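Local coordinates for chloramphenicol acetyltransferase (Aliivibrio fischeri, PDB 6PXA), which probably transfers the acetyl group of acetyl-CoA to chloramphenicol, as a trimeric member of the hexapeptide-repeat acyltransferase family, at residues I186-W189 with H195-N198; W189-Q194 with E212-K217. All blocks are in the same frame, centred on the assembly; numbering follows the deposited sequence.

Interaction 1: residues I186-W189 with H195-N198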
loop_
_atom_site.group_PDB
_atom_site.type_symbol
_atom_site.label_atom_id
_atom_site.label_comp_id
_atom_site.label_asym_id
_atom_site.label_seq_id
_atom_site.Cartn_x
_atom_site.Cartn_y
_atom_site.Cartn_z
ATOM N N ILE B 186 -15.337 33.013 1.743
ATOM C CA ILE B 186 -14.428 33.874 2.499
ATOM C C ILE B 186 -12.972 33.475 2.284
ATOM O O ILE B 186 -12.081 34.328 2.368
ATOM C CB ILE B 186 -14.787 33.894 3.999
ATOM C CG1 ILE B 186 -14.648 32.514 4.637
ATOM C CG2 ILE B 186 -16.208 34.432 4.230
ATOM C CD1 ILE B 186 -15.106 32.510 6.105
ATOM N N LYS B 187 -12.700 32.197 2.007
ATOM C CA LYS B 187 -11.373 31.739 1.594
ATOM C C LYS B 187 -10.268 32.286 2.505
ATOM O O LYS B 187 -9.395 33.042 2.076
ATOM C CB LYS B 187 -11.085 32.123 0.139
ATOM C CG LYS B 187 -12.099 31.638 -0.874
ATOM C CD LYS B 187 -11.579 31.881 -2.268
ATOM C CE LYS B 187 -12.618 31.570 -3.341
ATOM N NZ LYS B 187 -13.538 32.712 -3.616
ATOM N N TRP B 188 -10.308 31.856 3.775
ATOM C CA TRP B 188 -9.375 32.382 4.772
ATOM C C TRP B 188 -7.927 32.106 4.407
ATOM O O TRP B 188 -7.038 32.817 4.890
ATOM C CB TRP B 188 -9.658 31.803 6.172
ATOM C CG TRP B 188 -9.377 30.287 6.304
ATOM C CD1 TRP B 188 -10.303 29.294 6.288
ATOM C CD2 TRP B 188 -8.092 29.633 6.488
ATOM N NE1 TRP B 188 -9.688 28.065 6.432
ATOM C CE2 TRP B 188 -8.335 28.247 6.555
ATOM C CE3 TRP B 188 -6.773 30.087 6.599
ATOM C CZ2 TRP B 188 -7.307 27.314 6.723
ATOM C CZ3 TRP B 188 -5.758 29.177 6.754
ATOM C CH2 TRP B 188 -6.026 27.795 6.815
ATOM N N TRP B 189 -7.667 31.082 3.583
ATOM C CA TRP B 189 -6.299 30.815 3.149
ATOM C C TRP B 189 -5.742 31.936 2.270
ATOM O O TRP B 189 -4.523 32.037 2.114
ATOM C CB TRP B 189 -6.222 29.457 2.425
ATOM C CG TRP B 189 -7.359 29.237 1.481
ATOM C CD1 TRP B 189 -7.460 29.697 0.207
ATOM C CD2 TRP B 189 -8.572 28.525 1.752
ATOM N NE1 TRP B 189 -8.662 29.312 -0.340
ATOM C CE2 TRP B 189 -9.362 28.587 0.586
ATOM C CE3 TRP B 189 -9.058 27.824 2.862
ATOM C CZ2 TRP B 189 -10.615 27.979 0.498
ATOM C CZ3 TRP B 189 -10.297 27.216 2.773
ATOM C CH2 TRP B 189 -11.072 27.311 1.608
ATOM N N HIS B 195 -4.327 38.743 9.286
ATOM C CA HIS B 195 -5.731 38.434 9.542
ATOM C C HIS B 195 -5.903 36.969 9.923
ATOM O O HIS B 195 -6.773 36.626 10.729
ATOM C CB HIS B 195 -6.582 38.761 8.315
ATOM C CG HIS B 195 -6.939 40.210 8.196
ATOM N ND1 HIS B 195 -7.586 40.899 9.200
ATOM C CD2 HIS B 195 -6.767 41.095 7.182
ATOM C CE1 HIS B 195 -7.782 42.150 8.817
ATOM N NE2 HIS B 195 -7.296 42.293 7.597
ATOM N N ILE B 196 -5.100 36.095 9.328
ATOM C CA ILE B 196 -5.106 34.695 9.735
ATOM C C ILE B 196 -4.594 34.566 11.158
ATOM O O ILE B 196 -5.175 33.846 11.979
ATOM C CB ILE B 196 -4.282 33.854 8.749
ATOM C CG1 ILE B 196 -4.893 33.973 7.348
ATOM C CG2 ILE B 196 -4.220 32.374 9.209
ATOM C CD1 ILE B 196 -4.165 33.221 6.255
ATOM N N LYS B 197 -3.498 35.253 11.472
ATOM C CA LYS B 197 -3.025 35.306 12.848
ATOM C C LYS B 197 -4.116 35.821 13.781
ATOM O O LYS B 197 -4.410 35.196 14.810
ATOM C CB LYS B 197 -1.766 36.168 12.926
ATOM C CG LYS B 197 -0.622 35.591 12.106
ATOM C CD LYS B 197 0.658 36.391 12.277
ATOM C CE LYS B 197 1.156 36.331 13.706
ATOM N NZ LYS B 197 2.507 36.941 13.848
ATOM N N ASN B 198 -4.762 36.938 13.411
ATOM C CA ASN B 198 -5.763 37.555 14.282
ATOM C C ASN B 198 -6.936 36.627 14.551
ATOM O O ASN B 198 -7.568 36.718 15.609
ATOM C CB ASN B 198 -6.301 38.856 13.676
ATOM C CG ASN B 198 -5.297 39.980 13.716
ATOM O OD1 ASN B 198 -4.269 39.883 14.382
ATOM N ND2 ASN B 198 -5.593 41.065 13.007
#

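Interaction 2: residues W189-Q194 with E212-K217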
loop_
_atom_site.group_PDB
_atom_site.type_symbol
_atom_site.label_atom_id
_atom_site.label_comp_id
_atom_site.label_asym_id
_atom_site.label_seq_id
_atom_site.Cartn_x
_atom_site.Cartn_y
_atom_site.Cartn_z
ATOM N N TRP B 189 -7.667 31.082 3.583
ATOM C CA TRP B 189 -6.299 30.815 3.149
ATOM C C TRP B 189 -5.742 31.936 2.270
ATOM O O TRP B 189 -4.523 32.037 2.114
ATOM C CB TRP B 189 -6.222 29.457 2.425
ATOM C CG TRP B 189 -7.359 29.237 1.481
ATOM C CD1 TRP B 189 -7.460 29.697 0.207
ATOM C CD2 TRP B 189 -8.572 28.525 1.752
ATOM N NE1 TRP B 189 -8.662 29.312 -0.340
ATOM C CE2 TRP B 189 -9.362 28.587 0.586
ATOM C CE3 TRP B 189 -9.058 27.824 2.862
ATOM C CZ2 TRP B 189 -10.615 27.979 0.498
ATOM C CZ3 TRP B 189 -10.297 27.216 2.773
ATOM C CH2 TRP B 189 -11.072 27.311 1.608
ATOM N N ASP B 190 -6.590 32.808 1.737
ATOM C CA ASP B 190 -6.132 33.906 0.895
ATOM C C ASP B 190 -6.013 35.228 1.649
ATOM O O ASP B 190 -5.537 36.206 1.078
ATOM C CB ASP B 190 -7.071 34.068 -0.300
ATOM C CG ASP B 190 -6.876 32.985 -1.344
ATOM O OD1 ASP B 190 -5.752 32.446 -1.446
ATOM O OD2 ASP B 190 -7.840 32.688 -2.084
ATOM N N TRP B 191 -6.422 35.273 2.920
ATOM C CA TRP B 191 -6.341 36.494 3.713
ATOM C C TRP B 191 -4.885 36.902 3.937
ATOM O O TRP B 191 -3.993 36.047 3.968
ATOM C CB TRP B 191 -7.001 36.295 5.078
ATOM C CG TRP B 191 -8.461 36.025 5.053
ATOM C CD1 TRP B 191 -9.262 35.957 3.958
ATOM C CD2 TRP B 191 -9.301 35.777 6.185
ATOM N NE1 TRP B 191 -10.553 35.678 4.335
ATOM C CE2 TRP B 191 -10.605 35.569 5.698
ATOM C CE3 TRP B 191 -9.073 35.694 7.566
ATOM C CZ2 TRP B 191 -11.684 35.285 6.545
ATOM C CZ3 TRP B 191 -10.141 35.418 8.399
ATOM C CH2 TRP B 191 -11.431 35.225 7.887
ATOM N N PRO B 192 -4.627 38.195 4.160
ATOM C CA PRO B 192 -3.287 38.600 4.590
ATOM C C PRO B 192 -2.917 37.889 5.878
ATOM O O PRO B 192 -3.783 37.514 6.677
ATOM C CB PRO B 192 -3.415 40.117 4.797
ATOM C CG PRO B 192 -4.639 40.515 4.010
ATOM C CD PRO B 192 -5.562 39.335 4.157
ATOM N N LEU B 193 -1.614 37.676 6.062
ATOM C CA LEU B 193 -1.172 36.797 7.142
ATOM C C LEU B 193 -1.606 37.319 8.505
ATOM O O LEU B 193 -1.951 36.532 9.391
ATOM C CB LEU B 193 0.343 36.625 7.089
ATOM C CG LEU B 193 1.044 36.071 8.329
ATOM C CD1 LEU B 193 0.614 34.619 8.643
ATOM C CD2 LEU B 193 2.551 36.163 8.148
ATOM N N GLN B 194 -1.618 38.643 8.695
ATOM C CA GLN B 194 -2.010 39.174 9.996
ATOM C C GLN B 194 -3.479 38.883 10.306
ATOM O O GLN B 194 -3.854 38.781 11.476
ATOM C CB GLN B 194 -1.729 40.685 10.063
ATOM C CG GLN B 194 -1.877 41.299 11.460
ATOM C CD GLN B 194 -0.985 40.638 12.511
ATOM O OE1 GLN B 194 0.237 40.580 12.364
ATOM N NE2 GLN B 194 -1.601 40.133 13.576
ATOM N N GLU B 212 -16.959 33.880 9.704
ATOM C CA GLU B 212 -17.645 34.648 8.671
ATOM C C GLU B 212 -17.880 36.084 9.117
ATOM O O GLU B 212 -17.831 37.006 8.295
ATOM C CB GLU B 212 -18.970 33.975 8.311
ATOM C CG GLU B 212 -19.728 34.641 7.184
ATOM C CD GLU B 212 -21.174 34.188 7.087
ATOM O OE1 GLU B 212 -21.713 33.645 8.072
ATOM O OE2 GLU B 212 -21.783 34.396 6.019
ATOM N N GLN B 213 -18.134 36.299 10.412
ATOM C CA GLN B 213 -18.301 37.665 10.906
ATOM C C GLN B 213 -16.981 38.425 10.888
ATOM O O GLN B 213 -16.950 39.597 10.503
ATOM C CB GLN B 213 -18.895 37.675 12.317
ATOM C CG GLN B 213 -20.337 37.203 12.414
ATOM C CD GLN B 213 -21.312 38.065 11.629
ATOM O OE1 GLN B 213 -21.252 39.306 11.656
ATOM N NE2 GLN B 213 -22.233 37.410 10.929
ATOM N N TYR B 214 -15.881 37.782 11.295
ATOM C CA TYR B 214 -14.582 38.447 11.220
ATOM C C TYR B 214 -14.289 38.897 9.800
ATOM O O TYR B 214 -13.794 40.012 9.579
ATOM C CB TYR B 214 -13.451 37.535 11.720
ATOM C CG TYR B 214 -12.106 38.246 11.710
ATOM C CD1 TYR B 214 -11.295 38.252 10.573
ATOM C CD2 TYR B 214 -11.668 38.942 12.826
ATOM C CE1 TYR B 214 -10.082 38.929 10.564
ATOM C CE2 TYR B 214 -10.464 39.610 12.827
ATOM C CZ TYR B 214 -9.675 39.611 11.701
ATOM O OH TYR B 214 -8.478 40.300 11.727
ATOM N N PHE B 215 -14.584 38.034 8.825
ATOM C CA PHE B 215 -14.450 38.409 7.423
ATOM C C PHE B 215 -15.228 39.680 7.112
ATOM O O PHE B 215 -14.696 40.607 6.492
ATOM C CB PHE B 215 -14.927 37.264 6.531
ATOM C CG PHE B 215 -14.760 37.528 5.076
ATOM C CD1 PHE B 215 -13.534 37.320 4.463
ATOM C CD2 PHE B 215 -15.822 38.001 4.314
ATOM C CE1 PHE B 215 -13.373 37.565 3.128
ATOM C CE2 PHE B 215 -15.664 38.235 2.986
ATOM C CZ PHE B 215 -14.436 38.017 2.386
ATOM N N ILE B 216 -16.497 39.733 7.520
ATOM C CA ILE B 216 -17.344 40.864 7.149
ATOM C C ILE B 216 -16.788 42.164 7.722
ATOM O O ILE B 216 -16.800 43.207 7.054
ATOM C CB ILE B 216 -18.799 40.615 7.599
ATOM C CG1 ILE B 216 -19.373 39.384 6.889
ATOM C CG2 ILE B 216 -19.666 41.845 7.343
ATOM C CD1 ILE B 216 -20.692 38.889 7.464
ATOM N N LYS B 217 -16.267 42.120 8.955
ATOM C CA LYS B 217 -15.833 43.344 9.622
ATOM C C LYS B 217 -14.433 43.774 9.207
ATOM O O LYS B 217 -14.139 44.977 9.202
ATOM C CB LYS B 217 -15.873 43.172 11.143
ATOM C CG LYS B 217 -17.120 42.503 11.676
ATOM C CD LYS B 217 -18.305 43.429 11.716
ATOM C CE LYS B 217 -19.544 42.685 12.196
ATOM N NZ LYS B 217 -19.258 41.787 13.368
#

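Interaction 1: residues I186-W189 with H195-N198
W188 and I196 bring their backbones together with CA atoms 6.9 Å apart, where the chain, having left helix 177-186 at K187 with a positive phi of 48°, makes a short 3-10 segment and soon afterwards runs into helix 193-198. The contact is small and illustrates how one extended side chain can span the turn between two helices. I196 points toward the 3-10 segment, and its fully stretched CG1-CD1 arm (chi2 179°) carries the terminal methyl to the backbone: CD1 lies 3.2 Å from W188 O. The same methyl meets the indole of W188 at its edge, close to the ring plane, 4.1 Å from CE3. The two side chains run at about a right angle, and the isoleucine meets the benzo rim end-on. One face of that indole is taken by its chain neighbour, with W189 CE3 standing 3.6 Å above the W188 plane, toward the rim. Between side chains the contact is apolar, and the touching residues are all buried. L203 of helix 200-203 packs against both W188 and I196, and L211 of helix 208-219 touches W188. F76, from a loop, meets the W188 ring obliquely, while S99 and F108 of the second subunit lie against W188 and I196 respectively, placing this helical turn between its own beta-helix and a neighbouring chain.

Interaction 2: residues W189-Q194 with E212-K217
Y214 and F215 both carry CG anti to the backbone N (chi1 -177° in each), a torsion that sends the two neighbouring rings out from the same helix to meet the indole of W191. W191, whose CG stands anti to its carbonyl carbon, points its side chain across to them, so that a single large ring bridges a backbone separation of 9.1 Å between W191 CA and F215 CA. The result is an aromatic cluster in which the two helix residues divide the indole between them. Y214 takes the outer part of the benzo ring, its CD1 lying 3.8 Å from W191 CZ3. F215 takes the pyrrole side and the adjoining corner: F215 CD1 is 3.4 Å from W191 NE1 and equally close to CZ2. Neither pair is a full stack. The planes are tilted by 30° for Y214 and 27° for F215, yet the rings are slid so far that they barely overlap, with the centroid of the W191 six-membered ring 5.8 Å from that of Y214. Seen from F215, the indole nitrogen comes in at the ring edge, near its plane.

Polar ends look elsewhere. W191 NE1 donates a hydrogen bond to I186 O at the end of helix 177-186, which helps fix the rotation of the buried indole, while Y214 OH is gripped by H195 ND1 and N198 ND2 of helix 193-198. The cluster thus joins the linker before helix 193-198, with P192 as N-cap, to helix 208-219, whose L211 and V219 also pack on W191; F215 touches I186 of helix 177-186 as well.

In the fold
Beyond the parallel coils of the left-handed beta-helix, the chain enters helix 177-186, and the contacts follow in quick succession. Interaction 1 closes the short turn from residues 186-189 to helix 193-198. Interaction 2 starts inside that turn, sharing W189, and closes a longer loop through helices 193-198 and 200-203 to helix 208-219, so the two contacts cross instead of nesting. Their centres lie about 4 Å apart, and they touch directly: I196 CD1 lies 3.6 Å from W191 O. Together they tie helices 177-186, 193-198 and 208-219 to one another beside the beta-helix and a neighbouring subunit.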